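Local coordinates for protein probable transcriptional regulator (Pseudomonas aeruginosa, PDB 2HR3) that probably regulates transcription by binding DNA as a dimer, as other winged-helix repressors and activators of the MarR family do, at residues A[112-115]-A[116-119]. Numbering follows the deposited sequence.
Sequences EEWL and VRAM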
ATOM      1  N   GLU A 112      10.792  -4.790   9.558  1.00 53.80           N
ATOM      2  CA  GLU A 112      11.384  -6.059   9.252  1.00 52.37           C
ATOM      3  C   GLU A 112      11.702  -6.873  10.497  1.00 51.78           C
ATOM      4  O   GLU A 112      11.548  -8.107  10.505  1.00 48.64           O
ATOM      5  CB  GLU A 112      12.644  -5.860   8.397  1.00 51.89           C
ATOM      6  CG  GLU A 112      12.260  -5.593   6.957  1.00 53.72           C
ATOM      7  CD  GLU A 112      13.372  -5.010   6.119  1.00 56.24           C
ATOM      8  OE1 GLU A 112      14.563  -5.164   6.467  1.00 60.59           O
ATOM      9  OE2 GLU A 112      13.042  -4.362   5.113  1.00 60.55           O
ATOM     10  N   GLU A 113      12.194  -6.176  11.513  1.00 51.67           N
ATOM     11  CA  GLU A 113      12.372  -6.774  12.840  1.00 52.05           C
ATOM     12  C   GLU A 113      11.020  -7.249  13.357  1.00 50.95           C
ATOM     13  O   GLU A 113      10.873  -8.402  13.661  1.00 52.09           O
ATOM     14  CB  GLU A 113      13.011  -5.766  13.806  1.00 52.25           C
ATOM     15  CG  GLU A 113      14.500  -5.556  13.621  1.00 53.87           C
ATOM     16  CD  GLU A 113      14.899  -4.183  14.062  1.00 60.67           C
ATOM     17  OE1 GLU A 113      14.469  -3.809  15.186  1.00 65.91           O
ATOM     18  OE2 GLU A 113      15.594  -3.458  13.289  1.00 63.78           O
ATOM     19  N   TRP A 114      10.039  -6.354  13.433  1.00 50.15           N
ATOM     20  CA  TRP A 114       8.666  -6.738  13.632  1.00 50.31           C
ATOM     21  C   TRP A 114       8.304  -8.058  12.912  1.00 50.45           C
ATOM     22  O   TRP A 114       7.844  -8.959  13.538  1.00 49.63           O
ATOM     23  CB  TRP A 114       7.662  -5.642  13.230  1.00 49.76           C
ATOM     24  CG  TRP A 114       6.265  -6.138  13.519  1.00 50.30           C
ATOM     25  CD1 TRP A 114       5.672  -6.185  14.746  1.00 50.84           C
ATOM     26  CD2 TRP A 114       5.340  -6.738  12.616  1.00 49.18           C
ATOM     27  NE1 TRP A 114       4.434  -6.772  14.668  1.00 50.27           N
ATOM     28  CE2 TRP A 114       4.214  -7.143  13.370  1.00 50.47           C
ATOM     29  CE3 TRP A 114       5.375  -7.046  11.265  1.00 51.54           C
ATOM     30  CZ2 TRP A 114       3.120  -7.785  12.797  1.00 48.87           C
ATOM     31  CZ3 TRP A 114       4.269  -7.706  10.696  1.00 50.94           C
ATOM     32  CH2 TRP A 114       3.167  -8.031  11.438  1.00 50.00           C
ATOM     33  N   LEU A 115       8.512  -8.149  11.596  1.00 52.56           N
ATOM     34  CA  LEU A 115       8.013  -9.295  10.764  1.00 52.20           C
ATOM     35  C   LEU A 115       8.661 -10.584  11.093  1.00 51.96           C
ATOM     36  O   LEU A 115       8.018 -11.629  11.043  1.00 51.48           O
ATOM     37  CB  LEU A 115       8.313  -9.072   9.300  1.00 53.70           C
ATOM     38  CG  LEU A 115       7.174  -9.240   8.299  1.00 56.98           C
ATOM     39  CD1 LEU A 115       7.816  -9.084   6.879  1.00 61.27           C
ATOM     40  CD2 LEU A 115       6.373 -10.510   8.432  1.00 56.77           C
ATOM     41  N   VAL A 116       9.965 -10.505  11.347  1.00 52.07           N
ATOM     42  CA  VAL A 116      10.756 -11.639  11.878  1.00 52.81           C
ATOM     43  C   VAL A 116      10.165 -12.218  13.140  1.00 52.36           C
ATOM     44  O   VAL A 116      10.105 -13.452  13.312  1.00 53.51           O
ATOM     45  CB  VAL A 116      12.257 -11.234  12.168  1.00 53.16           C
ATOM     46  CG1 VAL A 116      13.006 -12.333  12.896  1.00 51.37           C
ATOM     47  CG2 VAL A 116      12.998 -10.895  10.849  1.00 52.35           C
ATOM     48  N   ARG A 117       9.771 -11.330  14.043  1.00 52.52           N
ATOM     49  CA  ARG A 117       9.121 -11.714  15.293  1.00 51.86           C
ATOM     50  C   ARG A 117       7.733 -12.253  15.076  1.00 50.74           C
ATOM     51  O   ARG A 117       7.347 -13.177  15.770  1.00 48.80           O
ATOM     52  CB  ARG A 117       9.044 -10.538  16.260  1.00 52.16           C
ATOM     53  CG  ARG A 117      10.271 -10.366  17.123  1.00 53.75           C
ATOM     54  CD  ARG A 117      10.179  -9.184  18.122  1.00 56.29           C
ATOM     55  NE  ARG A 117       9.349  -8.034  17.693  1.00 60.86           N
ATOM     56  CZ  ARG A 117       8.088  -7.819  18.108  1.00 62.83           C
ATOM     57  NH1 ARG A 117       7.468  -8.674  18.961  1.00 62.92           N
ATOM     58  NH2 ARG A 117       7.419  -6.750  17.667  1.00 61.68           N
ATOM     59  N   ALA A 118       6.951 -11.679  14.164  1.00 51.40           N
ATOM     60  CA  ALA A 118       5.682 -12.376  13.681  1.00 53.27           C
ATOM     61  C   ALA A 118       5.910 -13.800  13.192  1.00 53.11           C
ATOM     62  O   ALA A 118       5.217 -14.716  13.562  1.00 51.75           O
ATOM     63  CB  ALA A 118       4.981 -11.589  12.519  1.00 53.05           C
HETATM   64  N   MSE A 119       6.901 -13.941  12.334  1.00 54.87           N
HETATM   65  CA  MSE A 119       7.186 -15.165  11.678  1.00 58.20           C
HETATM   66  C   MSE A 119       7.706 -16.192  12.614  1.00 58.01           C
HETATM   67  O   MSE A 119       7.502 -17.359  12.400  1.00 58.85           O
HETATM   68  CB  MSE A 119       8.202 -14.908  10.617  1.00 58.05           C
HETATM   69  CG  MSE A 119       7.591 -14.279   9.362  1.00 61.50           C
HETATM   70 SE   MSE A 119       8.890 -13.931   7.861  1.00 71.45          SE
HETATM   71  CE  MSE A 119       8.465 -15.434   6.898  1.00 71.06           C
TER
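W114 and A118 meet one helical turn apart: the methyl CB of A118 sits over a face of the indole, 4.3 Å from the centroid of its six-membered ring and 16° off the ring normal, a CH-pi contact displaced toward the rim. W114 has its CG anti to the backbone N (chi1 -178°), which sets CG beside its own carbonyl carbon, with the six-membered ring then lying next to A118. R117 comes to the pyrrole part of the same indole, NH2 lying 3.5 Å from W114 CD1. A bend at chi3 folds its guanidinium back to CD1, and the guanidinium plane stands nearly perpendicular to the ring, so the two flat groups do not stack.

Apolar contact continues on the neighbouring side chains. L115 CD2 lies 4.1 Å from CG of the selenomethionine M119 and more loosely near A118 CB.

Four successive i to i+4 backbone hydrogen bonds join the turns: V116 N to E112 O, R117 N to E113 O, A118 N to W114 O at 2.9 Å, and M119 N to L115 O, with the least straight N-H...O angle of the four, 153°. The methyl CG2 of V116, beside its own backbone N, lies 3.2 Å from E112 O, the same carbonyl oxygen that accepts V116 N.

Around these turns the second subunit packs against the helix: its L141 meets W114, its A10 meets V116 and its L9 meets M119. E112 OE2 forms a salt bridge with R14 of that subunit, a charge pairing that should hold the carboxylate in place. Within the chain, M119 O accepts a hydrogen bond from R128 of helix 125-142. Together these residues form two turns of the long helix 98-122, which runs from the winged-helix region to the helical dimer interface characteristic of MarR-family regulators.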